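Local coordinates for quercetin 2,3-dioxygenase (Escherichia coli, PDB 1TQ5), which cleaves the flavonol quercetin with molecular oxygen in vitro, releasing carbon monoxide, as a metal-dependent bicupin of the pirin family whose physiological role is unknown, at residues L65-E70 and H113-W118; G71-Q76 and E83-G88. All coordinates share one frame; numbering follows the deposited sequence.

Contact 1 (L65-E70 and H113-W118); sequences LTYVLE and HLYQIW
The carbonyl oxygen of His113 takes two backbone N-H groups at once, from Leu69 N at 2.8 Å and from Glu70 N at 3.1 Å, the second in the carbonyl plane on a lone pair. Two consecutive residues facing one make this a classic beta bulge, set in the antiparallel sheet of the N-terminal cupin domain where strands 63-70 and 112-119 lie side by side. His113 N closes the pair by donating to Glu70 O. Before the bulge the pairing is regular: Leu65 with Ile117 and Tyr67 with Tyr115 are hydrogen-bonded pairs, Thr66 with Gln116 and Val68 with Leu114 non-hydrogen-bonded ones.

The extra residue, Leu69, turns its side chain toward the other strand. Leu69 CG is anti to the carbonyl carbon (chi1 -56°), and a chi2 of 174° then sets Leu69 CD1 over one face of the His113 imidazole, 3.8 Å from the ring centroid, in a CH-pi contact displaced toward NE2. Leu69 CD1 also lies 3.5 Å from Tyr115 CD1, so one carbon is shared between two rings. The imidazole is held at both nitrogens: NE2 is hydrogen-bonded to Asp45, while a water in the ring plane lies 2.8 Å from His113 ND1 and only weakly reaches Glu70, whose carboxylate has its salt bridge with Arg111. The phenolic oxygens of Tyr67 and Tyr115 lead across to the second domain, to Glu222 and Gln186.

Thr66 and Leu114 share the other face with Gln116, whose side chain comes to about 4 Å from that of Glu103, a metal ligand by similarity. There the Thr66 methyl CG2 meets Leu114 CD2 at 3.8 Å.

Contact 2 (G71-Q76 and E83-G88); sequences GTVEHQ and EQVPAG
The beta hairpin of strands 72-77 and 82-86 forms one margin of the four-stranded sheet that also carries the metal ligands His57, His59, His101 and, by similarity, Glu103. Val73 and Val85 form a hydrogen-bonded pair: Val85 N gives Val73 O a nearly straight bond of 2.8 Å, whereas Val73 N approaches Val85 O from above the carbonyl plane. Their side chains lie side by side, and Val73 CG1, placed between the backbone N and the carbonyl carbon (chi1 64°), packs 3.5 Å from Val85 CB. His75 N donates to Glu83 O at 2.7 Å, and the His75 ring stacks on Tyr130, the side chain of His75 about 3 Å from that of Glu103.

On the opposite face Glu74 bends at chi2 across Gln84, bringing its carboxylate against Gln84 CG, with Glu74 OE1 at 3.3 Å from it. An alanine in place of Glu74 would probably leave the aliphatic part of Gln84 without this cover and the Gln84 side chain freer to turn. Gly71, at phi 87°, turns the chain out of strand 63-70 into this antiparallel hairpin, part of the metal-bearing sheet of a cupin beta-barrel.

Overall arrangement
Contact 2 is nested inside the chain loop that contact 1 closes, and both belong to the N-terminal cupin domain. Contact 1 is buried and joins neighbouring strands distant in sequence within the seven-stranded sheet; contact 2 is partly buried, farther from the chain centre, and joins successive strands of the four-stranded sheet. Aromatic and leucine side chains dominate the first, on the face toward the second domain, whereas the second puts two valines, with His75 and Glu83, on its inner face and Thr72, Glu74 and Gln84 on the other. Their centres are 10 Å apart. Val68 O lies 2.7 Å from Gly88 N, a probable hydrogen bond, and Val68 CG2 packs 3.5 Å from Val85 O.

Contact 1 (L65-E70 and H113-W118)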
loop_
_atom_site.group_PDB
_atom_site.type_symbol
_atom_site.label_atom_id
_atom_site.label_comp_id
_atom_site.label_asym_id
_atom_site.label_seq_id
_atom_site.Cartn_x
_atom_site.Cartn_y
_atom_site.Cartn_z
ATOM N N LEU A 65 4.254 5.456 -1.072
ATOM C CA LEU A 65 3.505 4.973 -2.222
ATOM C C LEU A 65 2.014 5.260 -2.088
ATOM O O LEU A 65 1.431 5.056 -1.026
ATOM C CB LEU A 65 3.707 3.469 -2.373
ATOM C CG LEU A 65 2.779 2.772 -3.368
ATOM C CD1 LEU A 65 3.224 3.073 -4.789
ATOM C CD2 LEU A 65 2.798 1.280 -3.104
ATOM N N THR A 66 1.402 5.729 -3.171
ATOM C CA THR A 66 -0.030 6.015 -3.175
ATOM C C THR A 66 -0.749 5.165 -4.230
ATOM O O THR A 66 -0.277 5.042 -5.358
ATOM C CB THR A 66 -0.320 7.492 -3.515
ATOM O OG1 THR A 66 0.430 8.352 -2.644
ATOM C CG2 THR A 66 -1.806 7.784 -3.364
ATOM N N TYR A 67 -1.874 4.573 -3.850
ATOM C CA TYR A 67 -2.687 3.786 -4.770
ATOM C C TYR A 67 -4.102 4.357 -4.718
ATOM O O TYR A 67 -4.772 4.279 -3.690
ATOM C CB TYR A 67 -2.693 2.305 -4.374
ATOM C CG TYR A 67 -3.527 1.433 -5.292
ATOM C CD1 TYR A 67 -3.605 1.701 -6.662
ATOM C CD2 TYR A 67 -4.218 0.328 -4.799
ATOM C CE1 TYR A 67 -4.350 0.893 -7.518
ATOM C CE2 TYR A 67 -4.968 -0.491 -5.648
ATOM C CZ TYR A 67 -5.028 -0.199 -7.008
ATOM O OH TYR A 67 -5.757 -0.999 -7.855
ATOM N N VAL A 68 -4.535 4.959 -5.825
ATOM C CA VAL A 68 -5.860 5.564 -5.908
ATOM C C VAL A 68 -6.911 4.535 -6.306
ATOM O O VAL A 68 -6.804 3.890 -7.350
ATOM C CB VAL A 68 -5.881 6.721 -6.927
ATOM C CG1 VAL A 68 -7.240 7.405 -6.909
ATOM C CG2 VAL A 68 -4.770 7.723 -6.601
ATOM N N LEU A 69 -7.927 4.400 -5.462
ATOM C CA LEU A 69 -9.009 3.448 -5.678
ATOM C C LEU A 69 -10.229 4.081 -6.340
ATOM O O LEU A 69 -10.900 3.449 -7.157
ATOM C CB LEU A 69 -9.423 2.842 -4.339
ATOM C CG LEU A 69 -8.305 2.162 -3.545
ATOM C CD1 LEU A 69 -8.819 1.742 -2.177
ATOM C CD2 LEU A 69 -7.800 0.960 -4.316
ATOM N N GLU A 70 -10.512 5.328 -5.984
ATOM C CA GLU A 70 -11.662 6.033 -6.533
ATOM C C GLU A 70 -11.384 7.533 -6.586
ATOM O O GLU A 70 -10.817 8.100 -5.650
ATOM C CB GLU A 70 -12.890 5.759 -5.662
ATOM C CG GLU A 70 -14.175 6.425 -6.136
ATOM C CD GLU A 70 -15.290 6.320 -5.106
ATOM O OE1 GLU A 70 -15.575 5.190 -4.654
ATOM O OE2 GLU A 70 -15.881 7.364 -4.747
ATOM N N HIS A 113 -10.665 8.297 -2.775
ATOM C CA HIS A 113 -10.402 7.140 -1.931
ATOM C C HIS A 113 -9.049 6.565 -2.322
ATOM O O HIS A 113 -8.844 6.164 -3.472
ATOM C CB HIS A 113 -11.494 6.090 -2.119
ATOM C CG HIS A 113 -11.376 4.925 -1.192
ATOM N ND1 HIS A 113 -12.200 3.825 -1.276
ATOM C CD2 HIS A 113 -10.533 4.688 -0.159
ATOM C CE1 HIS A 113 -11.870 2.960 -0.334
ATOM N NE2 HIS A 113 -10.862 3.459 0.358
ATOM N N LEU A 114 -8.118 6.527 -1.375
ATOM C CA LEU A 114 -6.794 6.004 -1.670
ATOM C C LEU A 114 -6.104 5.296 -0.514
ATOM O O LEU A 114 -6.508 5.410 0.645
ATOM C CB LEU A 114 -5.888 7.137 -2.160
ATOM C CG LEU A 114 -5.636 8.309 -1.201
ATOM C CD1 LEU A 114 -4.826 7.847 -0.009
ATOM C CD2 LEU A 114 -4.894 9.411 -1.927
ATOM N N TYR A 115 -5.062 4.546 -0.860
ATOM C CA TYR A 115 -4.235 3.864 0.119
ATOM C C TYR A 115 -2.933 4.652 0.155
ATOM O O TYR A 115 -2.376 4.976 -0.890
ATOM C CB TYR A 115 -3.912 2.429 -0.306
ATOM C CG TYR A 115 -4.870 1.376 0.203
ATOM C CD1 TYR A 115 -5.777 0.757 -0.656
ATOM C CD2 TYR A 115 -4.852 0.978 1.540
ATOM C CE1 TYR A 115 -6.643 -0.237 -0.195
ATOM C CE2 TYR A 115 -5.714 -0.015 2.012
ATOM C CZ TYR A 115 -6.607 -0.619 1.135
ATOM O OH TYR A 115 -7.455 -1.609 1.587
ATOM N N GLN A 116 -2.467 4.982 1.351
ATOM C CA GLN A 116 -1.201 5.694 1.512
ATOM C C GLN A 116 -0.269 4.709 2.205
ATOM O O GLN A 116 -0.442 4.409 3.383
ATOM C CB GLN A 116 -1.380 6.947 2.370
ATOM C CG GLN A 116 -1.845 8.162 1.592
ATOM C CD GLN A 116 -0.798 8.667 0.615
ATOM O OE1 GLN A 116 0.264 9.152 1.014
ATOM N NE2 GLN A 116 -1.091 8.553 -0.669
ATOM N N ILE A 117 0.710 4.212 1.460
ATOM C CA ILE A 117 1.660 3.219 1.957
ATOM C C ILE A 117 3.061 3.783 2.217
ATOM O O ILE A 117 3.613 4.482 1.371
ATOM C CB ILE A 117 1.795 2.069 0.937
ATOM C CG1 ILE A 117 0.403 1.567 0.526
ATOM C CG2 ILE A 117 2.644 0.951 1.515
ATOM C CD1 ILE A 117 -0.439 1.070 1.673
ATOM N N TRP A 118 3.637 3.467 3.376
ATOM C CA TRP A 118 4.987 3.926 3.714
ATOM C C TRP A 118 5.921 2.734 3.847
ATOM O O TRP A 118 5.638 1.787 4.586
ATOM C CB TRP A 118 5.006 4.699 5.035
ATOM C CG TRP A 118 4.348 6.052 5.006
ATOM C CD1 TRP A 118 3.363 6.476 4.156
ATOM C CD2 TRP A 118 4.558 7.118 5.938
ATOM N NE1 TRP A 118 2.943 7.736 4.508
ATOM C CE2 TRP A 118 3.660 8.154 5.598
ATOM C CE3 TRP A 118 5.414 7.296 7.032
ATOM C CZ2 TRP A 118 3.592 9.354 6.316
ATOM C CZ3 TRP A 118 5.346 8.488 7.747
ATOM C CH2 TRP A 118 4.440 9.501 7.384
HETATM O O HOH W 1 -13.996 2.563 -2.969
#

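Contact 2 (G71-Q76 and E83-G88)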
loop_
_atom_site.group_PDB
_atom_site.type_symbol
_atom_site.label_atom_id
_atom_site.label_comp_id
_atom_site.label_asym_id
_atom_site.label_seq_id
_atom_site.Cartn_x
_atom_site.Cartn_y
_atom_site.Cartn_z
ATOM N N GLY A 71 -11.781 8.167 -7.686
ATOM C CA GLY A 71 -11.564 9.593 -7.831
ATOM C C GLY A 71 -10.203 9.954 -8.405
ATOM O O GLY A 71 -9.600 9.190 -9.167
ATOM N N THR A 72 -9.717 11.132 -8.034
ATOM C CA THR A 72 -8.434 11.615 -8.514
ATOM C C THR A 72 -7.687 12.331 -7.395
ATOM O O THR A 72 -8.300 12.934 -6.517
ATOM C CB THR A 72 -8.624 12.622 -9.678
ATOM O OG1 THR A 72 -9.475 12.051 -10.682
ATOM C CG2 THR A 72 -7.276 12.972 -10.312
ATOM N N VAL A 73 -6.362 12.252 -7.424
ATOM C CA VAL A 73 -5.542 12.935 -6.438
ATOM C C VAL A 73 -4.515 13.789 -7.170
ATOM O O VAL A 73 -3.965 13.376 -8.193
ATOM C CB VAL A 73 -4.806 11.952 -5.506
ATOM C CG1 VAL A 73 -3.825 11.103 -6.296
ATOM C CG2 VAL A 73 -4.085 12.731 -4.408
ATOM N N GLU A 74 -4.279 14.988 -6.653
ATOM C CA GLU A 74 -3.314 15.909 -7.237
ATOM C C GLU A 74 -2.089 16.005 -6.325
ATOM O O GLU A 74 -2.203 16.341 -5.144
ATOM C CB GLU A 74 -3.940 17.292 -7.397
ATOM C CG GLU A 74 -2.970 18.360 -7.886
ATOM C CD GLU A 74 -3.041 18.582 -9.382
ATOM O OE1 GLU A 74 -4.136 18.929 -9.878
ATOM O OE2 GLU A 74 -2.003 18.419 -10.060
ATOM N N HIS A 75 -0.919 15.712 -6.881
ATOM C CA HIS A 75 0.318 15.765 -6.120
ATOM C C HIS A 75 1.158 17.002 -6.439
ATOM O O HIS A 75 1.233 17.439 -7.588
ATOM C CB HIS A 75 1.136 14.497 -6.385
ATOM C CG HIS A 75 2.551 14.571 -5.906
ATOM N ND1 HIS A 75 3.544 15.214 -6.614
ATOM C CD2 HIS A 75 3.143 14.078 -4.791
ATOM C CE1 HIS A 75 4.687 15.112 -5.958
ATOM N NE2 HIS A 75 4.470 14.429 -4.849
ATOM N N GLN A 76 1.782 17.556 -5.401
ATOM C CA GLN A 76 2.654 18.721 -5.520
ATOM C C GLN A 76 3.793 18.537 -4.518
ATOM O O GLN A 76 3.554 18.185 -3.361
ATOM C CB GLN A 76 1.878 20.002 -5.206
ATOM C CG GLN A 76 0.839 20.366 -6.260
ATOM C CD GLN A 76 -0.072 21.497 -5.824
ATOM O OE1 GLN A 76 0.384 22.598 -5.514
ATOM N NE2 GLN A 76 -1.371 21.230 -5.803
ATOM N N GLU A 83 1.302 16.553 -10.537
ATOM C CA GLU A 83 0.744 15.383 -11.217
ATOM C C GLU A 83 -0.650 14.973 -10.721
ATOM O O GLU A 83 -0.959 15.095 -9.536
ATOM C CB GLU A 83 1.705 14.198 -11.045
ATOM C CG GLU A 83 1.208 12.891 -11.644
ATOM C CD GLU A 83 1.614 12.725 -13.097
ATOM O OE1 GLU A 83 0.825 12.148 -13.873
ATOM O OE2 GLU A 83 2.727 13.162 -13.457
ATOM N N GLN A 84 -1.490 14.497 -11.635
ATOM C CA GLN A 84 -2.826 14.029 -11.273
ATOM C C GLN A 84 -2.889 12.518 -11.477
ATOM O O GLN A 84 -2.633 12.014 -12.572
ATOM C CB GLN A 84 -3.903 14.727 -12.107
ATOM C CG GLN A 84 -4.077 16.195 -11.743
ATOM C CD GLN A 84 -5.463 16.722 -12.057
ATOM O OE1 GLN A 84 -5.778 17.873 -11.759
ATOM N NE2 GLN A 84 -6.301 15.880 -12.660
ATOM N N VAL A 85 -3.222 11.803 -10.408
ATOM C CA VAL A 85 -3.287 10.346 -10.429
ATOM C C VAL A 85 -4.725 9.858 -10.303
ATOM O O VAL A 85 -5.334 9.966 -9.238
ATOM C CB VAL A 85 -2.434 9.761 -9.273
ATOM C CG1 VAL A 85 -2.380 8.242 -9.357
ATOM C CG2 VAL A 85 -1.028 10.345 -9.332
ATOM N N PRO A 86 -5.288 9.306 -11.393
ATOM C CA PRO A 86 -6.667 8.813 -11.365
ATOM C C PRO A 86 -6.773 7.445 -10.708
ATOM O O PRO A 86 -5.766 6.804 -10.427
ATOM C CB PRO A 86 -7.035 8.772 -12.838
ATOM C CG PRO A 86 -5.749 8.308 -13.458
ATOM C CD PRO A 86 -4.710 9.160 -12.744
ATOM N N ALA A 87 -8.001 7.006 -10.463
ATOM C CA ALA A 87 -8.237 5.716 -9.840
ATOM C C ALA A 87 -7.586 4.620 -10.670
ATOM O O ALA A 87 -7.623 4.656 -11.901
ATOM C CB ALA A 87 -9.728 5.464 -9.713
ATOM N N GLY A 88 -6.982 3.654 -9.987
ATOM C CA GLY A 88 -6.327 2.557 -10.675
ATOM C C GLY A 88 -4.833 2.768 -10.838
ATOM O O GLY A 88 -4.098 1.827 -11.134
#